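Local coordinates for protein putative citrate lyase, alfa subunit (Streptococcus mutans, PDB 2HJ0) that is a putative citrate lyase alpha-subunit protein whose chain is built around two mixed beta sheets, at residues R8-E22 with L496-R509. Numbering follows the deposited sequence.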
# COMPACT_ATOMS: atom_id res chain seq x y z
N ARG A 8 20.84 22.50 -26.36
CA ARG A 8 20.58 23.13 -25.06
C ARG A 8 21.83 23.77 -24.45
O ARG A 8 22.92 23.20 -24.50
CB ARG A 8 20.01 22.09 -24.08
CG ARG A 8 18.96 21.16 -24.67
CD ARG A 8 17.97 21.91 -25.52
NE ARG A 8 17.35 23.00 -24.79
CZ ARG A 8 16.57 23.92 -25.35
NH1 ARG A 8 16.03 24.88 -24.62
NH2 ARG A 8 16.33 23.86 -26.66
N ASP A 9 21.66 24.94 -23.85
CA ASP A 9 22.78 25.64 -23.23
C ASP A 9 22.77 25.44 -21.71
O ASP A 9 22.49 26.37 -20.95
CB ASP A 9 22.71 27.14 -23.58
CG ASP A 9 24.04 27.85 -23.39
OD1 ASP A 9 24.49 27.99 -22.23
OD2 ASP A 9 24.63 28.28 -24.41
N ILE A 10 23.07 24.23 -21.27
CA ILE A 10 23.09 23.95 -19.85
C ILE A 10 24.50 24.17 -19.33
O ILE A 10 25.44 23.47 -19.72
CB ILE A 10 22.68 22.50 -19.56
CG1 ILE A 10 21.21 22.30 -19.93
CG2 ILE A 10 22.90 22.18 -18.09
CD1 ILE A 10 20.72 20.90 -19.71
N PRO A 11 24.68 25.16 -18.43
CA PRO A 11 25.99 25.47 -17.86
C PRO A 11 26.64 24.27 -17.18
O PRO A 11 25.97 23.51 -16.48
CB PRO A 11 25.68 26.61 -16.90
CG PRO A 11 24.27 26.36 -16.50
CD PRO A 11 23.63 25.99 -17.82
N ARG A 12 27.95 24.12 -17.38
CA ARG A 12 28.71 23.02 -16.80
C ARG A 12 28.49 22.87 -15.30
O ARG A 12 28.59 21.77 -14.76
CB ARG A 12 30.20 23.22 -17.09
CG ARG A 12 30.69 22.53 -18.34
CD ARG A 12 31.09 21.09 -18.07
NE ARG A 12 31.58 20.42 -19.27
CZ ARG A 12 32.24 19.27 -19.28
NH1 ARG A 12 32.50 18.65 -18.14
NH2 ARG A 12 32.63 18.74 -20.43
N LYS A 13 28.20 23.98 -14.63
CA LYS A 13 27.97 23.96 -13.20
C LYS A 13 26.85 22.96 -12.86
O LYS A 13 26.96 22.19 -11.90
CB LYS A 13 27.59 25.35 -12.69
CG LYS A 13 27.34 25.42 -11.19
CD LYS A 13 27.10 26.85 -10.71
CE LYS A 13 25.90 27.48 -11.40
NZ LYS A 13 25.65 28.89 -10.96
N TYR A 14 25.80 22.98 -13.66
CA TYR A 14 24.66 22.09 -13.44
C TYR A 14 24.80 20.80 -14.24
O TYR A 14 24.39 19.73 -13.79
CB TYR A 14 23.37 22.81 -13.81
CG TYR A 14 23.07 23.99 -12.92
CD1 TYR A 14 22.91 23.82 -11.55
CD2 TYR A 14 22.97 25.28 -13.44
CE1 TYR A 14 22.65 24.90 -10.72
CE2 TYR A 14 22.72 26.37 -12.61
CZ TYR A 14 22.56 26.17 -11.25
OH TYR A 14 22.31 27.22 -10.41
N ALA A 15 25.38 20.91 -15.43
CA ALA A 15 25.56 19.74 -16.29
C ALA A 15 26.45 18.73 -15.59
O ALA A 15 26.37 17.53 -15.86
CB ALA A 15 26.19 20.16 -17.60
N ASN A 16 27.29 19.22 -14.69
CA ASN A 16 28.20 18.37 -13.94
C ASN A 16 27.54 17.92 -12.63
O ASN A 16 27.72 16.79 -12.20
CB ASN A 16 29.50 19.13 -13.66
CG ASN A 16 30.59 18.26 -13.07
OD1 ASN A 16 30.74 18.16 -11.85
ND2 ASN A 16 31.35 17.60 -13.94
N GLN A 17 26.78 18.83 -12.02
CA GLN A 17 26.07 18.55 -10.77
C GLN A 17 25.11 17.39 -11.01
O GLN A 17 25.12 16.40 -10.29
CB GLN A 17 25.30 19.81 -10.34
CG GLN A 17 25.58 20.30 -8.93
CD GLN A 17 24.54 19.82 -7.91
OE1 GLN A 17 24.42 18.62 -7.65
NE2 GLN A 17 23.80 20.77 -7.34
N TYR A 18 24.29 17.53 -12.05
CA TYR A 18 23.31 16.52 -12.44
C TYR A 18 23.85 15.79 -13.67
O TYR A 18 24.86 16.20 -14.25
CB TYR A 18 21.98 17.18 -12.80
CG TYR A 18 21.23 17.79 -11.64
CD1 TYR A 18 20.09 17.17 -11.12
CD2 TYR A 18 21.65 18.98 -11.05
CE1 TYR A 18 19.40 17.72 -10.05
CE2 TYR A 18 20.96 19.54 -9.98
CZ TYR A 18 19.84 18.90 -9.48
OH TYR A 18 19.15 19.43 -8.41
N GLY A 19 23.18 14.72 -14.07
CA GLY A 19 23.62 13.99 -15.25
C GLY A 19 23.38 14.89 -16.45
O GLY A 19 22.29 15.43 -16.61
N VAL A 20 24.38 15.06 -17.29
CA VAL A 20 24.22 15.93 -18.45
C VAL A 20 23.84 15.18 -19.72
O VAL A 20 24.70 14.78 -20.51
CB VAL A 20 25.52 16.78 -18.70
CG1 VAL A 20 26.75 15.86 -18.79
CG2 VAL A 20 25.37 17.61 -19.97
N PHE A 21 22.54 14.97 -19.91
CA PHE A 21 22.03 14.29 -21.10
C PHE A 21 20.53 14.10 -20.95
O PHE A 21 19.94 14.57 -19.99
CB PHE A 21 22.72 12.93 -21.32
CG PHE A 21 22.17 11.82 -20.46
CD1 PHE A 21 22.37 11.83 -19.08
CD2 PHE A 21 21.44 10.78 -21.03
CE1 PHE A 21 21.84 10.82 -18.27
CE2 PHE A 21 20.91 9.77 -20.24
CZ PHE A 21 21.11 9.79 -18.85
N GLU A 22 19.93 13.40 -21.91
CA GLU A 22 18.50 13.16 -21.86
C GLU A 22 17.98 12.37 -23.05
O GLU A 22 16.89 11.81 -23.00
CB GLU A 22 17.77 14.48 -21.76
CG GLU A 22 16.27 14.36 -21.72
CD GLU A 22 15.63 14.47 -23.10
OE1 GLU A 22 14.56 15.11 -23.20
OE2 GLU A 22 16.20 13.91 -24.08
N LEU A 496 15.86 24.49 -12.85
CA LEU A 496 16.45 23.39 -13.59
C LEU A 496 15.34 22.41 -13.98
O LEU A 496 14.42 22.16 -13.19
CB LEU A 496 17.49 22.69 -12.71
CG LEU A 496 18.62 23.56 -12.10
CD1 LEU A 496 19.52 22.72 -11.20
CD2 LEU A 496 19.45 24.20 -13.22
N ILE A 497 15.39 21.87 -15.19
CA ILE A 497 14.37 20.89 -15.56
C ILE A 497 15.04 19.52 -15.53
O ILE A 497 15.93 19.23 -16.33
CB ILE A 497 13.77 21.15 -17.00
CG1 ILE A 497 12.74 22.29 -16.95
CG2 ILE A 497 13.06 19.91 -17.50
CD1 ILE A 497 13.29 23.61 -16.48
N GLU A 498 14.62 18.70 -14.57
CA GLU A 498 15.16 17.36 -14.43
C GLU A 498 14.27 16.38 -15.20
O GLU A 498 13.07 16.33 -14.98
CB GLU A 498 15.21 16.93 -12.96
CG GLU A 498 15.63 15.47 -12.80
CD GLU A 498 15.25 14.88 -11.45
OE1 GLU A 498 16.02 15.06 -10.48
OE2 GLU A 498 14.18 14.25 -11.36
N TYR A 499 14.87 15.62 -16.10
CA TYR A 499 14.15 14.62 -16.89
C TYR A 499 13.73 13.48 -15.96
O TYR A 499 14.34 13.26 -14.91
CB TYR A 499 15.05 14.05 -17.98
CG TYR A 499 14.34 13.17 -18.98
CD1 TYR A 499 13.34 13.69 -19.79
CD2 TYR A 499 14.67 11.81 -19.12
CE1 TYR A 499 12.68 12.90 -20.73
CE2 TYR A 499 14.01 11.01 -20.07
CZ TYR A 499 13.02 11.58 -20.86
OH TYR A 499 12.35 10.82 -21.79
N ARG A 500 12.70 12.74 -16.37
CA ARG A 500 12.20 11.64 -15.56
C ARG A 500 13.29 10.71 -15.01
O ARG A 500 13.16 10.18 -13.91
CB ARG A 500 11.17 10.82 -16.36
CG ARG A 500 11.73 10.10 -17.59
CD ARG A 500 10.67 9.23 -18.26
NE ARG A 500 9.79 8.62 -17.24
CZ ARG A 500 9.15 7.46 -17.38
NH1 ARG A 500 9.27 6.76 -18.51
NH2 ARG A 500 8.41 7.00 -16.38
N ASP A 501 14.37 10.51 -15.77
CA ASP A 501 15.44 9.62 -15.32
C ASP A 501 16.39 10.23 -14.30
O ASP A 501 17.27 9.55 -13.77
CB ASP A 501 16.24 9.09 -16.52
CG ASP A 501 16.95 10.18 -17.28
OD1 ASP A 501 16.81 11.36 -16.88
OD2 ASP A 501 17.64 9.85 -18.27
N GLY A 502 16.21 11.52 -14.00
CA GLY A 502 17.05 12.16 -13.01
C GLY A 502 18.16 13.08 -13.49
O GLY A 502 18.82 13.74 -12.69
N SER A 503 18.38 13.11 -14.80
CA SER A 503 19.40 13.95 -15.38
C SER A 503 18.77 15.26 -15.85
O SER A 503 17.55 15.38 -15.86
CB SER A 503 20.04 13.24 -16.57
OG SER A 503 19.08 12.98 -17.57
N LEU A 504 19.60 16.24 -16.23
CA LEU A 504 19.10 17.54 -16.71
C LEU A 504 18.94 17.53 -18.21
O LEU A 504 19.86 17.15 -18.94
CB LEU A 504 20.06 18.67 -16.35
CG LEU A 504 19.90 19.24 -14.96
CD1 LEU A 504 20.87 20.38 -14.75
CD2 LEU A 504 18.48 19.73 -14.80
N ILE A 505 17.77 17.96 -18.67
CA ILE A 505 17.47 18.02 -20.09
C ILE A 505 17.55 19.47 -20.56
O ILE A 505 17.86 19.72 -21.71
CB ILE A 505 16.05 17.41 -20.38
CG1 ILE A 505 15.60 17.70 -21.80
CG2 ILE A 505 15.02 18.01 -19.44
CD1 ILE A 505 16.62 17.37 -22.88
N ASP A 506 17.32 20.42 -19.66
CA ASP A 506 17.37 21.83 -20.05
C ASP A 506 17.35 22.71 -18.80
O ASP A 506 17.41 22.21 -17.68
CB ASP A 506 16.17 22.14 -20.96
CG ASP A 506 16.28 23.49 -21.65
OD1 ASP A 506 17.37 24.10 -21.65
OD2 ASP A 506 15.25 23.93 -22.22
N VAL A 507 17.29 24.02 -18.99
CA VAL A 507 17.22 24.95 -17.87
C VAL A 507 16.37 26.13 -18.27
O VAL A 507 16.04 26.29 -19.44
CB VAL A 507 18.61 25.50 -17.44
CG1 VAL A 507 19.41 24.42 -16.73
CG2 VAL A 507 19.34 26.02 -18.65
N VAL A 508 16.03 26.95 -17.30
CA VAL A 508 15.21 28.12 -17.54
C VAL A 508 15.87 29.34 -16.93
O VAL A 508 16.25 29.33 -15.75
CB VAL A 508 13.81 27.95 -16.93
CG1 VAL A 508 13.03 29.25 -17.02
CG2 VAL A 508 13.08 26.85 -17.66
N ARG A 509 16.00 30.39 -17.72
CA ARG A 509 16.61 31.63 -17.26
C ARG A 509 15.56 32.67 -16.92
O ARG A 509 14.39 32.52 -17.29
CB ARG A 509 17.58 32.17 -18.32
CG ARG A 509 18.79 31.27 -18.51
CD ARG A 509 19.79 31.83 -19.51
NE ARG A 509 21.06 31.11 -19.47
CZ ARG A 509 21.24 29.87 -19.93
NH1 ARG A 509 20.22 29.21 -20.47
NH2 ARG A 509 22.44 29.31 -19.85
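The C-terminal beta hairpin, strands 493-498 and 504-511, carries the N-terminal helix 12-17 through an apolar seam in which Tyr14 of the helix and Tyr18 just after it meet Leu496 and Leu504. Leu496 CD2 lies over the Tyr14 ring, 3.7 Å from its centroid and 13° off the normal, a CH-pi contact made with the two side chains crossing nearly at a right angle. The other branch, Leu496 CD1, reaches Tyr18 CE2 at 3.7 Å, so this leucine divides its methyls between two rings four residues apart in sequence. Leu504, with CG anti to its carbonyl carbon, brings CD1 to Tyr14 CB at 3.6 Å and CG against Tyr18 CB.

Counted within this chain, 504-511 is one of the two outermost strands of the ten-stranded mixed sheet, and residues 8-10 and Gly19 of the N-terminal segment approach it at separate points. At one end Leu504 N donates to Gly19 O (2.8 Å, 160° at the hydrogen). At the other, Arg509 NH2 reaches Asp9 O at 3.1 Å, in both the guanidinium and the carbonyl plane; the same nitrogen forms a longer salt bridge with Asp9 OD1. Arg8, its chain bent at chi2 and chi3, forms a salt bridge, NH1 to Asp506 OD2 at 2.7 Å, but the planes stand 85° apart and both component hydrogen bonds are weak. Val431 N also donates to that carboxylate oxygen.

Beyond the helix, Glu22 CG sits over one face of Tyr499, off-centre toward the rim, while Arg500 CG covers the opposite face; Glu22 is poorly ordered, which limits the detail here.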